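Metallopeptidase containing co-catalytic metalloactive site (Shewanella denitrificans OS217, PDB 3B2Y) is probably a zinc-dependent hydrolase of the peptidase M14 family, with predicted metallocarboxypeptidase activity and, in this crystal, a nickel ion in its metal site. Local coordinates at residues E177-S182 with G220-H225; A60-D65 with R100-L105. All blocks are in the same frame, centred on the assembly; numbering follows the deposited sequence.

Contact 1 (E177-S182 with G220-H225)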
loop_
_atom_site.group_PDB
_atom_site.type_symbol
_atom_site.label_atom_id
_atom_site.label_comp_id
_atom_site.label_asym_id
_atom_site.label_seq_id
_atom_site.Cartn_x
_atom_site.Cartn_y
_atom_site.Cartn_z
ATOM N N GLU A 177 9.813 -14.805 3.816
ATOM C CA GLU A 177 10.454 -14.339 2.604
ATOM C C GLU A 177 9.574 -13.293 1.935
ATOM O O GLU A 177 8.367 -13.236 2.204
ATOM C CB GLU A 177 10.651 -15.520 1.648
ATOM C CG GLU A 177 11.739 -16.511 2.061
ATOM C CD GLU A 177 11.563 -17.853 1.383
ATOM O OE1 GLU A 177 10.392 -18.240 1.098
ATOM O OE2 GLU A 177 12.587 -18.539 1.169
ATOM N N THR A 178 10.187 -12.453 1.091
ATOM C CA THR A 178 9.475 -11.388 0.418
ATOM C C THR A 178 9.214 -11.596 -1.094
ATOM O O THR A 178 9.881 -12.383 -1.802
ATOM C CB THR A 178 10.222 -10.057 0.641
ATOM O OG1 THR A 178 9.388 -8.954 0.299
ATOM C CG2 THR A 178 11.521 -10.024 -0.227
ATOM N N TYR A 179 8.226 -10.840 -1.599
ATOM C CA TYR A 179 7.953 -10.909 -3.025
ATOM C C TYR A 179 7.123 -9.707 -3.405
ATOM O O TYR A 179 6.757 -8.930 -2.542
ATOM C CB TYR A 179 7.292 -12.251 -3.438
ATOM C CG TYR A 179 5.981 -12.531 -2.776
ATOM C CD1 TYR A 179 5.921 -13.052 -1.487
ATOM C CD2 TYR A 179 4.781 -12.289 -3.443
ATOM C CE1 TYR A 179 4.704 -13.319 -0.868
ATOM C CE2 TYR A 179 3.556 -12.587 -2.847
ATOM C CZ TYR A 179 3.521 -13.089 -1.553
ATOM O OH TYR A 179 2.300 -13.343 -0.959
ATOM N N VAL A 180 6.922 -9.553 -4.707
ATOM C CA VAL A 180 6.202 -8.444 -5.252
ATOM C C VAL A 180 5.284 -8.918 -6.391
ATOM O O VAL A 180 5.693 -9.696 -7.257
ATOM C CB VAL A 180 7.154 -7.361 -5.781
ATOM C CG1 VAL A 180 8.041 -7.880 -6.975
ATOM C CG2 VAL A 180 6.327 -6.205 -6.239
ATOM N N TYR A 181 4.041 -8.464 -6.387
ATOM C CA TYR A 181 3.196 -8.590 -7.573
ATOM C C TYR A 181 3.468 -7.409 -8.486
ATOM O O TYR A 181 3.547 -6.296 -8.016
ATOM C CB TYR A 181 1.729 -8.477 -7.186
ATOM C CG TYR A 181 1.170 -9.584 -6.360
ATOM C CD1 TYR A 181 1.240 -9.560 -4.970
ATOM C CD2 TYR A 181 0.513 -10.629 -6.962
ATOM C CE1 TYR A 181 0.691 -10.558 -4.226
ATOM C CE2 TYR A 181 -0.061 -11.622 -6.232
ATOM C CZ TYR A 181 0.026 -11.602 -4.872
ATOM O OH TYR A 181 -0.545 -12.653 -4.164
ATOM N N SER A 182 3.538 -7.599 -9.784
ATOM C CA SER A 182 3.747 -6.452 -10.664
ATOM C C SER A 182 2.909 -6.539 -11.947
ATOM O O SER A 182 2.562 -7.617 -12.390
ATOM C CB SER A 182 5.248 -6.295 -10.989
ATOM O OG SER A 182 5.616 -7.093 -12.050
ATOM N N GLY A 220 11.025 -13.983 -7.113
ATOM C CA GLY A 220 10.380 -13.015 -6.226
ATOM C C GLY A 220 9.343 -12.070 -6.841
ATOM O O GLY A 220 8.947 -11.132 -6.204
ATOM N N VAL A 221 8.935 -12.318 -8.082
ATOM C CA VAL A 221 7.972 -11.509 -8.806
ATOM C C VAL A 221 6.816 -12.396 -9.244
ATOM O O VAL A 221 7.041 -13.548 -9.655
ATOM C CB VAL A 221 8.631 -10.840 -10.024
ATOM C CG1 VAL A 221 7.592 -10.089 -10.856
ATOM C CG2 VAL A 221 9.712 -9.859 -9.536
ATOM N N ILE A 222 5.587 -11.906 -9.036
ATOM C CA ILE A 222 4.393 -12.461 -9.691
ATOM C C ILE A 222 3.926 -11.426 -10.715
ATOM O O ILE A 222 3.573 -10.309 -10.343
ATOM C CB ILE A 222 3.280 -12.739 -8.658
ATOM C CG1 ILE A 222 3.671 -13.899 -7.741
ATOM C CG2 ILE A 222 1.911 -13.005 -9.340
ATOM C CD1 ILE A 222 3.257 -13.605 -6.237
ATOM N N PHE A 223 3.909 -11.797 -11.991
ATOM C CA PHE A 223 3.760 -10.799 -13.040
ATOM C C PHE A 223 2.415 -10.846 -13.789
ATOM O O PHE A 223 2.023 -11.870 -14.340
ATOM C CB PHE A 223 4.910 -10.968 -14.020
ATOM C CG PHE A 223 5.001 -9.886 -15.044
ATOM C CD1 PHE A 223 5.245 -8.592 -14.668
ATOM C CD2 PHE A 223 4.903 -10.188 -16.408
ATOM C CE1 PHE A 223 5.363 -7.585 -15.614
ATOM C CE2 PHE A 223 5.014 -9.180 -17.349
ATOM C CZ PHE A 223 5.234 -7.869 -16.924
ATOM N N ASN A 224 1.719 -9.714 -13.805
ATOM C CA ASN A 224 0.518 -9.565 -14.608
ATOM C C ASN A 224 -0.541 -10.600 -14.280
ATOM O O ASN A 224 -1.223 -11.096 -15.164
ATOM C CB ASN A 224 0.830 -9.560 -16.106
ATOM C CG ASN A 224 1.265 -8.178 -16.619
ATOM O OD1 ASN A 224 1.135 -7.175 -15.927
ATOM N ND2 ASN A 224 1.742 -8.136 -17.840
ATOM N N HIS A 225 -0.687 -10.883 -12.994
ATOM C CA HIS A 225 -1.740 -11.767 -12.506
ATOM C C HIS A 225 -2.963 -10.888 -12.127
ATOM O O HIS A 225 -2.962 -10.261 -11.110
ATOM C CB HIS A 225 -1.235 -12.519 -11.271
ATOM C CG HIS A 225 -2.296 -13.317 -10.566
ATOM N ND1 HIS A 225 -2.618 -14.610 -10.925
ATOM C CD2 HIS A 225 -3.105 -13.002 -9.515
ATOM C CE1 HIS A 225 -3.576 -15.061 -10.126
ATOM N NE2 HIS A 225 -3.898 -14.101 -9.269
HETATM O O HOH W 1 0.698 -9.344 -10.871
#
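Tyr-179 meets Gly-220 and Ile-222 of segment 220-225. CD2 on its ring touches Ile-222 CD1 at 3.4 Å, the two side chains slanting across one another, while its phenol OH is hydrogen-bonded to Asp-172. At Val-180 the backbone grips both neighbours of Val-221: its N donates to Gly-220 O (3.0 Å) and its O accepts from Ile-222 N (2.8 Å, 167° at the hydrogen), the alternation of a parallel ladder. On the face these valines share, Val-180 CG1 lies 3.6 Å from Val-221 CG2. Tyr-181 turns to the other face, where Ile-222 CD1 makes a CH-pi contact, 4.1 Å from the ring centroid and displaced toward the rim. Ser-182 N donates to Ile-222 O, and Ser-182 O takes an almost straight bond from Asn-224 N (2.7 Å, 177°). Ser-182 OG, set between its own backbone N and carbonyl carbon (chi1 85°), sits at the edge of the Phe-223 ring, 3.0 Å from CD1 and in plane, and is hydrogen-bonded to Ser-193. Strand 221-223 is an outermost strand of the mixed sheet; helix 191-201 packs against the valines, and strand 242-248, antiparallel on the far flank of 179-183, brings the predicted catalytic Glu-246 beside Tyr-181.

Contact 2 (A60-D65 with R100-L105)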
loop_
_atom_site.group_PDB
_atom_site.type_symbol
_atom_site.label_atom_id
_atom_site.label_comp_id
_atom_site.label_asym_id
_atom_site.label_seq_id
_atom_site.Cartn_x
_atom_site.Cartn_y
_atom_site.Cartn_z
ATOM N N ALA A 60 -1.470 20.175 -3.107
ATOM C CA ALA A 60 -2.509 21.217 -3.111
ATOM C C ALA A 60 -3.029 21.474 -4.538
ATOM O O ALA A 60 -4.173 21.888 -4.712
ATOM C CB ALA A 60 -1.984 22.518 -2.459
ATOM N N SER A 61 -2.185 21.201 -5.539
ATOM C CA SER A 61 -2.570 21.238 -6.950
ATOM C C SER A 61 -1.871 20.134 -7.760
ATOM O O SER A 61 -0.665 19.951 -7.629
ATOM C CB SER A 61 -2.171 22.588 -7.551
ATOM O OG SER A 61 -2.585 23.670 -6.725
ATOM N N GLN A 62 -2.618 19.434 -8.612
ATOM C CA GLN A 62 -2.024 18.496 -9.543
ATOM C C GLN A 62 -1.498 19.287 -10.744
ATOM O O GLN A 62 -2.217 20.100 -11.329
ATOM C CB GLN A 62 -3.019 17.439 -10.017
ATOM C CG GLN A 62 -3.825 16.748 -8.914
ATOM C CD GLN A 62 -3.010 16.348 -7.688
ATOM O OE1 GLN A 62 -2.307 15.341 -7.691
ATOM N NE2 GLN A 62 -3.132 17.133 -6.622
ATOM N N ARG A 63 -0.239 19.052 -11.101
ATOM C CA ARG A 63 0.364 19.704 -12.251
ATOM C C ARG A 63 0.362 18.733 -13.435
ATOM O O ARG A 63 0.804 17.597 -13.308
ATOM C CB ARG A 63 1.776 20.152 -11.895
ATOM C CG ARG A 63 1.871 20.996 -10.616
ATOM C CD ARG A 63 1.222 22.361 -10.790
ATOM N NE ARG A 63 1.820 23.130 -11.894
ATOM C CZ ARG A 63 2.785 24.050 -11.778
ATOM N NH1 ARG A 63 3.305 24.363 -10.591
ATOM N NH2 ARG A 63 3.238 24.667 -12.872
ATOM N N SER A 64 -0.135 19.180 -14.590
ATOM C CA SER A 64 -0.294 18.292 -15.770
ATOM C C SER A 64 1.027 17.738 -16.320
ATOM O O SER A 64 1.093 16.628 -16.861
ATOM C CB SER A 64 -0.991 19.056 -16.890
ATOM O OG SER A 64 -0.282 20.263 -17.142
ATOM N N ASP A 65 2.079 18.523 -16.158
ATOM C CA ASP A 65 3.415 18.158 -16.610
ATOM C C ASP A 65 4.173 17.182 -15.706
ATOM O O ASP A 65 5.272 16.759 -16.087
ATOM C CB ASP A 65 4.260 19.429 -16.790
ATOM C CG ASP A 65 4.239 20.328 -15.544
ATOM O OD1 ASP A 65 3.155 20.491 -14.947
ATOM O OD2 ASP A 65 5.300 20.880 -15.172
ATOM N N ARG A 100 8.268 17.610 -8.348
ATOM C CA ARG A 100 8.516 16.757 -9.496
ATOM C C ARG A 100 7.509 15.653 -9.692
ATOM O O ARG A 100 7.552 14.983 -10.714
ATOM C CB ARG A 100 9.949 16.236 -9.504
ATOM C CG ARG A 100 10.264 15.068 -8.676
ATOM C CD ARG A 100 11.677 14.582 -9.065
ATOM N NE ARG A 100 11.954 13.344 -8.357
ATOM C CZ ARG A 100 12.277 13.277 -7.068
ATOM N NH1 ARG A 100 12.478 14.382 -6.356
ATOM N NH2 ARG A 100 12.472 12.102 -6.502
ATOM N N VAL A 101 6.558 15.520 -8.762
ATOM C CA VAL A 101 5.561 14.454 -8.837
ATOM C C VAL A 101 4.268 14.850 -8.148
ATOM O O VAL A 101 4.277 15.507 -7.086
ATOM C CB VAL A 101 6.148 13.120 -8.289
ATOM C CG1 VAL A 101 6.486 13.261 -6.816
ATOM C CG2 VAL A 101 5.187 11.897 -8.532
ATOM N N ASN A 102 3.143 14.472 -8.743
ATOM C CA ASN A 102 1.854 14.588 -8.036
ATOM C C ASN A 102 1.705 13.314 -7.244
ATOM O O ASN A 102 1.315 12.301 -7.784
ATOM C CB ASN A 102 0.720 14.762 -9.030
ATOM C CG ASN A 102 0.876 15.985 -9.878
ATOM O OD1 ASN A 102 1.116 17.084 -9.355
ATOM N ND2 ASN A 102 0.681 15.825 -11.198
ATOM N N LEU A 103 2.131 13.315 -5.998
ATOM C CA LEU A 103 2.086 12.068 -5.199
ATOM C C LEU A 103 0.802 12.084 -4.389
ATOM O O LEU A 103 0.479 13.083 -3.735
ATOM C CB LEU A 103 3.312 11.903 -4.301
ATOM C CG LEU A 103 3.445 10.609 -3.450
ATOM C CD1 LEU A 103 3.345 9.355 -4.341
ATOM C CD2 LEU A 103 4.762 10.556 -2.733
ATOM N N SER A 104 0.031 11.018 -4.548
ATOM C CA SER A 104 -1.182 10.804 -3.746
ATOM C C SER A 104 -0.965 9.655 -2.790
ATOM O O SER A 104 -0.261 8.724 -3.112
ATOM C CB SER A 104 -2.326 10.593 -4.700
ATOM O OG SER A 104 -2.567 11.797 -5.482
ATOM N N LEU A 105 -1.534 9.758 -1.586
ATOM C CA LEU A 105 -1.323 8.767 -0.507
ATOM C C LEU A 105 -2.667 8.345 0.112
ATOM O O LEU A 105 -3.525 9.165 0.337
ATOM C CB LEU A 105 -0.444 9.380 0.567
ATOM C CG LEU A 105 0.906 9.904 0.107
ATOM C CD1 LEU A 105 1.504 10.790 1.183
ATOM C CD2 LEU A 105 1.796 8.731 -0.250
#
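Asn-102 and Arg-63 meet through a side-chain amide on one part and a backbone on the other. The Asn-102 carboxamide presents both ends to the same residue: OD1 accepts from Arg-63 N at 3.0 Å, and ND2 donates to Arg-63 O at 2.8 Å. The carbonyl oxygen of Arg-63 lies in the plane of that amide, whereas Arg-63 N approaches OD1 tilted from the carbonyl plane, at a C=O...N angle of 105°. In Asn-102, chi1 (-60°) sets CG beside the backbone N, on the side of the loop. The side chain of Arg-63 runs at about a right angle to that of Asn-102, its CB 4.0 Å from OD1 and its guanidinium extending elsewhere. Gln-62 crosses obliquely, the two amide planes 47° apart; its chain bends at chi2, and OE1 comes 3.4 Å from Asn-102 CB, flanking the methylene. Ser-104, farther along strand 102-106, turns its hydroxyl to Gln-58, and Asn-102 ND2 has a second, weak bond to Ser-68. Two bonds to one residue fix the rotation of the amide and can be read as standing in for strand pairing in the irregular loop: a single buried side chain satisfies both backbone polar groups of Arg-63 at the protein surface.

Read from the N terminus, the chain closes contact 2 first: from loop 60-65 it enters strand 68-73, passes through helix 81-92, and returns along strand 102-106, the outermost strand on one side of the mixed sheet. Contact 1 opens only later, after strand 165-172, and closes over a mostly irregular excursion that includes helix 191-201, before strand 221-223 takes the opposite border. The two closures follow one another in series, neither nesting nor crossing. Their centres lie 27 Å apart and they do not touch, yet both reach the same sheet. Contact 2 ties a surface loop to one edge, far from the annotated sites, whereas contact 1 completes the other edge near the metal site.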